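Local coordinates for protein N(G),N(G)-dimethylarginine dimethylaminohydrolase (Pseudomonas aeruginosa, PDB 1H70) that hydrolyses N(G),N(G)-dimethyl-L-arginine and N(G)-monomethyl-L-arginine, inhibitors of nitric oxide synthase, to L-citrulline, releasing dimethylamine or methylamine, at residues Y39-V48 / I207-M215. The protein carries 1 engineered substitution. Sequence-based numbering, arbitrary orientation.
Sequences YIRALQTCDV and IWVNERVIM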
ATOM      1  N   TYR A  39      -6.573  -3.758 -13.075  1.00 10.68           N
ATOM      2  CA  TYR A  39      -6.577  -3.741 -11.615  1.00 10.77           C
ATOM      3  C   TYR A  39      -7.963  -3.320 -11.126  1.00 10.85           C
ATOM      4  O   TYR A  39      -8.507  -3.911 -10.206  1.00 10.08           O
ATOM      5  CB  TYR A  39      -5.497  -2.774 -11.139  1.00 10.53           C
ATOM      6  CG  TYR A  39      -5.339  -2.467  -9.669  1.00 10.76           C
ATOM      7  CD1 TYR A  39      -4.881  -3.436  -8.774  1.00 11.77           C
ATOM      8  CD2 TYR A  39      -5.586  -1.186  -9.175  1.00 10.70           C
ATOM      9  CE1 TYR A  39      -4.681  -3.123  -7.429  1.00  9.59           C
ATOM     10  CE2 TYR A  39      -5.388  -0.872  -7.830  1.00 10.62           C
ATOM     11  CZ  TYR A  39      -4.950  -1.858  -6.963  1.00  9.84           C
ATOM     12  OH  TYR A  39      -4.744  -1.583  -5.613  1.00 11.62           O
ATOM     13  N   ILE A  40      -8.532  -2.294 -11.737  1.00 11.01           N
ATOM     14  CA  ILE A  40      -9.897  -1.865 -11.352  1.00 11.42           C
ATOM     15  C   ILE A  40     -10.940  -2.953 -11.624  1.00 11.23           C
ATOM     16  O   ILE A  40     -11.840  -3.190 -10.800  1.00 12.58           O
ATOM     17  CB  ILE A  40     -10.259  -0.540 -12.071  1.00 10.78           C
ATOM     18  CG1 ILE A  40      -9.320   0.579 -11.616  1.00 11.12           C
ATOM     19  CG2 ILE A  40     -11.710  -0.121 -11.787  1.00 10.66           C
ATOM     20  CD1 ILE A  40      -9.359   0.879 -10.107  1.00 12.10           C
ATOM     21  N   ARG A  41     -10.813  -3.644 -12.762  1.00 10.66           N
ATOM     22  CA  ARG A  41     -11.761  -4.696 -13.109  1.00 10.43           C
ATOM     23  C   ARG A  41     -11.681  -5.843 -12.132  1.00 10.20           C
ATOM     24  O   ARG A  41     -12.681  -6.482 -11.869  1.00 10.38           O
ATOM     25  CB  ARG A  41     -11.564  -5.195 -14.550  1.00 10.35           C
ATOM     26  CG  ARG A  41     -11.710  -4.096 -15.586  1.00 10.92           C
ATOM     27  CD  ARG A  41     -11.740  -4.659 -17.009  1.00 16.87           C
ATOM     28  NE  ARG A  41     -13.005  -5.352 -17.247  1.00 18.12           N
ATOM     29  CZ  ARG A  41     -13.346  -5.883 -18.421  1.00 21.53           C
ATOM     30  NH1 ARG A  41     -12.492  -5.793 -19.431  1.00 21.27           N
ATOM     31  NH2 ARG A  41     -14.516  -6.511 -18.593  1.00 22.02           N
ATOM     32  N   ALA A  42     -10.481  -6.131 -11.620  1.00  9.71           N
ATOM     33  CA  ALA A  42     -10.318  -7.155 -10.589  1.00  9.34           C
ATOM     34  C   ALA A  42     -11.027  -6.670  -9.318  1.00  9.41           C
ATOM     35  O   ALA A  42     -11.757  -7.426  -8.656  1.00 10.38           O
ATOM     36  CB  ALA A  42      -8.837  -7.362 -10.306  1.00  8.96           C
ATOM     37  N   LEU A  43     -10.816  -5.406  -8.949  1.00  9.56           N
ATOM     38  CA  LEU A  43     -11.439  -4.843  -7.758  1.00  9.92           C
ATOM     39  C   LEU A  43     -12.955  -4.781  -7.867  1.00 10.43           C
ATOM     40  O   LEU A  43     -13.664  -4.835  -6.848  1.00 11.59           O
ATOM     41  CB  LEU A  43     -10.858  -3.461  -7.405  1.00 10.21           C
ATOM     42  CG  LEU A  43      -9.441  -3.491  -6.813  1.00 11.01           C
ATOM     43  CD1 LEU A  43      -8.740  -2.150  -6.971  1.00 11.27           C
ATOM     44  CD2 LEU A  43      -9.470  -3.932  -5.340  1.00 10.48           C
ATOM     45  N   GLN A  44     -13.486  -4.708  -9.083  1.00 10.09           N
ATOM     46  CA  GLN A  44     -14.930  -4.713  -9.283  1.00 10.79           C
ATOM     47  C   GLN A  44     -15.574  -6.059  -8.924  1.00 11.51           C
ATOM     48  O   GLN A  44     -16.807  -6.133  -8.804  1.00 11.45           O
ATOM     49  CB  GLN A  44     -15.259  -4.403 -10.750  1.00 11.05           C
ATOM     50  CG  GLN A  44     -15.174  -2.941 -11.164  1.00 11.47           C
ATOM     51  CD  GLN A  44     -15.438  -2.749 -12.662  1.00 12.67           C
ATOM     52  OE1 GLN A  44     -16.604  -2.611 -13.090  1.00 15.78           O
ATOM     53  NE2 GLN A  44     -14.405  -2.692 -13.436  1.00 11.47           N
ATOM     54  N   THR A  45     -14.758  -7.101  -8.754  1.00 11.93           N
ATOM     55  CA  THR A  45     -15.266  -8.428  -8.375  1.00 12.92           C
ATOM     56  C   THR A  45     -15.130  -8.717  -6.896  1.00 13.30           C
ATOM     57  O   THR A  45     -15.450  -9.827  -6.448  1.00 13.74           O
ATOM     58  CB  THR A  45     -14.561  -9.568  -9.142  1.00 13.43           C
ATOM     59  OG1 THR A  45     -13.211  -9.757  -8.685  1.00 14.23           O
ATOM     60  CG2 THR A  45     -14.454  -9.239 -10.633  1.00 13.66           C
ATOM     61  N   CYS A  46     -14.705  -7.731  -6.117  1.00 13.04           N
ATOM     62  CA  CYS A  46     -14.453  -7.960  -4.693  1.00 13.39           C
ATOM     63  C   CYS A  46     -15.511  -7.414  -3.731  1.00 13.83           C
ATOM     64  O   CYS A  46     -15.228  -7.214  -2.581  1.00 13.87           O
ATOM     65  CB  CYS A  46     -13.069  -7.408  -4.311  1.00 13.21           C
ATOM     66  SG  CYS A  46     -11.698  -8.170  -5.213  1.00 13.82           S
ATOM     67  N   ASP A  47     -16.721  -7.151  -4.198  1.00 14.56           N
ATOM     68  CA  ASP A  47     -17.798  -6.677  -3.338  1.00 15.51           C
ATOM     69  C   ASP A  47     -17.480  -5.392  -2.575  1.00 15.06           C
ATOM     70  O   ASP A  47     -17.824  -5.231  -1.405  1.00 14.65           O
ATOM     71  CB  ASP A  47     -18.269  -7.801  -2.421  1.00 17.68           C
ATOM     72  CG  ASP A  47     -18.798  -8.951  -3.238  1.00 22.39           C
ATOM     73  OD1 ASP A  47     -19.141  -8.720  -4.429  1.00 29.17           O
ATOM     74  OD2 ASP A  47     -18.832 -10.091  -2.772  1.00 27.49           O
ATOM     75  N   VAL A  48     -16.876  -4.439  -3.280  1.00 13.55           N
ATOM     76  CA  VAL A  48     -16.593  -3.134  -2.686  1.00 12.40           C
ATOM     77  C   VAL A  48     -17.058  -2.068  -3.670  1.00 11.99           C
ATOM     78  O   VAL A  48     -17.227  -2.382  -4.860  1.00 12.08           O
ATOM     79  CB  VAL A  48     -15.075  -2.931  -2.483  1.00 11.98           C
ATOM     80  CG1 VAL A  48     -14.545  -3.836  -1.386  1.00 12.96           C
ATOM     81  CG2 VAL A  48     -14.289  -3.222  -3.789  1.00 11.26           C
ATOM     82  N   ILE A 207      -2.589  -7.820  -2.001  1.00 11.46           N
ATOM     83  CA  ILE A 207      -3.671  -7.301  -1.153  1.00 10.48           C
ATOM     84  C   ILE A 207      -4.834  -8.247  -0.931  1.00 11.74           C
ATOM     85  O   ILE A 207      -5.397  -8.814  -1.853  1.00 12.05           O
ATOM     86  CB  ILE A 207      -4.258  -5.966  -1.682  1.00 10.35           C
ATOM     87  CG1 ILE A 207      -4.674  -6.090  -3.150  1.00  8.57           C
ATOM     88  CG2 ILE A 207      -3.270  -4.825  -1.455  1.00  8.95           C
ATOM     89  CD1 ILE A 207      -5.304  -4.785  -3.712  1.00 10.11           C
ATOM     90  N   TRP A 208      -5.202  -8.399   0.339  1.00 12.17           N
ATOM     91  CA  TRP A 208      -6.377  -9.151   0.705  1.00 12.58           C
ATOM     92  C   TRP A 208      -7.522  -8.150   0.578  1.00 12.13           C
ATOM     93  O   TRP A 208      -7.405  -7.010   1.052  1.00 12.09           O
ATOM     94  CB  TRP A 208      -6.293  -9.626   2.157  1.00 12.61           C
ATOM     95  CG  TRP A 208      -7.539 -10.296   2.674  1.00 13.31           C
ATOM     96  CD1 TRP A 208      -7.792 -11.647   2.637  1.00 12.56           C
ATOM     97  CD2 TRP A 208      -8.667  -9.681   3.274  1.00 12.47           C
ATOM     98  NE1 TRP A 208      -9.027 -11.899   3.186  1.00 14.44           N
ATOM     99  CE2 TRP A 208      -9.579 -10.708   3.610  1.00 14.14           C
ATOM    100  CE3 TRP A 208      -9.004  -8.358   3.590  1.00 13.83           C
ATOM    101  CZ2 TRP A 208     -10.815 -10.450   4.210  1.00 13.99           C
ATOM    102  CZ3 TRP A 208     -10.227  -8.099   4.210  1.00 14.27           C
ATOM    103  CH2 TRP A 208     -11.116  -9.139   4.526  1.00 15.51           C
ATOM    104  N   VAL A 209      -8.608  -8.555  -0.073  1.00 12.72           N
ATOM    105  CA  VAL A 209      -9.821  -7.738  -0.149  1.00 12.30           C
ATOM    106  C   VAL A 209     -11.010  -8.708  -0.071  1.00 12.32           C
ATOM    107  O   VAL A 209     -11.350  -9.385  -1.050  1.00 12.31           O
ATOM    108  CB  VAL A 209      -9.972  -6.942  -1.495  1.00 12.27           C
ATOM    109  CG1 VAL A 209     -11.190  -6.009  -1.410  1.00 11.34           C
ATOM    110  CG2 VAL A 209      -8.730  -6.110  -1.858  1.00 12.94           C
ATOM    111  N   ASN A 210     -11.634  -8.821   1.088  1.00 12.23           N
ATOM    112  CA  ASN A 210     -12.831  -9.641   1.212  1.00 13.34           C
ATOM    113  C   ASN A 210     -12.707 -11.108   0.751  1.00 13.14           C
ATOM    114  O   ASN A 210     -13.574 -11.668   0.059  1.00 12.87           O
ATOM    115  CB  ASN A 210     -13.985  -8.925   0.492  1.00 13.21           C
ATOM    116  CG  ASN A 210     -14.344  -7.596   1.170  1.00 13.60           C
ATOM    117  OD1 ASN A 210     -13.878  -7.311   2.276  1.00 15.17           O
ATOM    118  ND2 ASN A 210     -15.183  -6.781   0.516  1.00 12.39           N
ATOM    119  N   GLU A 211     -11.624 -11.726   1.162  1.00 14.25           N
ATOM    120  CA  GLU A 211     -11.314 -13.135   0.871  1.00 14.91           C
ATOM    121  C   GLU A 211     -10.757 -13.399  -0.525  1.00 14.80           C
ATOM    122  O   GLU A 211     -10.444 -14.539  -0.862  1.00 15.50           O
ATOM    123  CB  GLU A 211     -12.429 -14.104   1.265  1.00 16.59           C
ATOM    124  CG  GLU A 211     -12.880 -14.077   2.729  1.00 19.01           C
ATOM    125  CD  GLU A 211     -11.813 -14.106   3.830  1.00 22.98           C
ATOM    126  OE1 GLU A 211     -10.626 -14.431   3.611  1.00 19.65           O
ATOM    127  OE2 GLU A 211     -12.217 -13.762   4.977  1.00 25.93           O
ATOM    128  N   ARG A 212     -10.628 -12.349  -1.338  1.00 14.07           N
ATOM    129  CA  ARG A 212      -9.945 -12.413  -2.622  1.00 13.91           C
ATOM    130  C   ARG A 212      -8.533 -11.920  -2.316  1.00 13.09           C
ATOM    131  O   ARG A 212      -8.357 -11.142  -1.355  1.00 12.82           O
ATOM    132  CB  ARG A 212     -10.522 -11.451  -3.670  1.00 14.28           C
ATOM    133  CG  ARG A 212     -11.976 -10.984  -3.428  1.00 21.03           C
ATOM    134  CD  ARG A 212     -12.960 -11.919  -3.948  1.00 20.81           C
ATOM    135  NE  ARG A 212     -14.373 -11.610  -4.173  1.00 18.96           N
ATOM    136  CZ  ARG A 212     -15.465 -11.433  -3.429  1.00 18.29           C
ATOM    137  NH1 ARG A 212     -16.599 -11.275  -4.109  1.00 17.61           N
ATOM    138  NH2 ARG A 212     -15.499 -11.332  -2.087  1.00 17.51           N
ATOM    139  N   VAL A 213      -7.539 -12.353  -3.067  1.00 11.52           N
ATOM    140  CA  VAL A 213      -6.196 -11.808  -2.867  1.00 11.12           C
ATOM    141  C   VAL A 213      -5.731 -11.400  -4.256  1.00 12.33           C
ATOM    142  O   VAL A 213      -5.659 -12.232  -5.178  1.00 13.18           O
ATOM    143  CB  VAL A 213      -5.184 -12.730  -2.179  1.00 12.13           C
ATOM    144  CG1 VAL A 213      -3.780 -12.140  -2.341  1.00  9.40           C
ATOM    145  CG2 VAL A 213      -5.456 -12.866  -0.688  1.00  9.94           C
ATOM    146  N   ILE A 214      -5.464 -10.109  -4.425  1.00 11.64           N
ATOM    147  CA  ILE A 214      -5.023  -9.588  -5.720  1.00 11.19           C
ATOM    148  C   ILE A 214      -3.501  -9.539  -5.709  1.00 10.53           C
ATOM    149  O   ILE A 214      -2.908  -8.986  -4.767  1.00 10.14           O
ATOM    150  CB  ILE A 214      -5.645  -8.214  -6.013  1.00 11.89           C
ATOM    151  CG1 ILE A 214      -7.172  -8.370  -6.202  1.00 14.79           C
ATOM    152  CG2 ILE A 214      -5.033  -7.615  -7.277  1.00 13.08           C
ATOM    153  CD1 ILE A 214      -7.941  -7.056  -6.279  1.00 16.29           C
ATOM    154  N   MET A 215      -2.854 -10.137  -6.703  1.00 10.07           N
ATOM    155  CA  MET A 215      -1.395 -10.198  -6.694  1.00 10.18           C
ATOM    156  C   MET A 215      -0.879  -9.949  -8.107  1.00 11.19           C
ATOM    157  O   MET A 215      -1.650 -10.091  -9.076  1.00 11.88           O
ATOM    158  CB  MET A 215      -0.933 -11.600  -6.229  1.00 10.87           C
ATOM    159  CG  MET A 215      -1.236 -12.651  -7.287  1.00 10.92           C
ATOM    160  SD  MET A 215      -0.634 -14.330  -6.869  1.00 11.43           S
ATOM    161  CE  MET A 215       1.086 -14.001  -6.767  1.00  9.25           C
TER
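Helix 39-43 runs almost antiparallel (174°) to strand 212-215, their axes 10.2 Å apart at closest approach, and across the contact Ala42 lies nearest Ile214 while Cys46 lies nearest Asn210. The apolar half is centred on CD1 of Ile214, which lies 3.6 Å from CD2 of Leu43 and also touches CB of Ala42; the Leu43 and Ile214 side chains cross at about a right angle. Tyr39 brings its phenol end to CD1 of Ile207, a chi1 of 175° swinging CG away from the backbone N, while its OH is hydrogen-bonded to OG of Ser252; the Tyr39 side chain lies about 7 Å at nearest from that of the engineered Ser250, at the position assigned to the nucleophile. Cys46 fills the middle: CB packs 3.7 Å from CG1 of Val209, and SG lies close against the aliphatic stem of Arg212. Strands 207-209 and 212-215 form a beta hairpin closed by a type I' turn from Val209 to Arg212, and the turn end of this hairpin grips the loop that follows the helix. There, ND2 of Asn210 donates to Cys46 O at 3.1 Å, nearly in line with the carbonyl bond, and OD1 accepts from the backbone N of Phe3. Arg212 bends at chi2 (-85°), laying one guanidinium face over CA of Cys46. Its NH1 forms a salt bridge to OD2 of Asp47 at 2.9 Å, approaching from above the carboxylate plane, which stands nearly perpendicular to the guanidinium. NE and NH1 both make weak bonds to Thr45 O, whereas NH2 donates in the guanidinium plane to Asn210 O at 2.9 Å, tying the arginine back to its own turn.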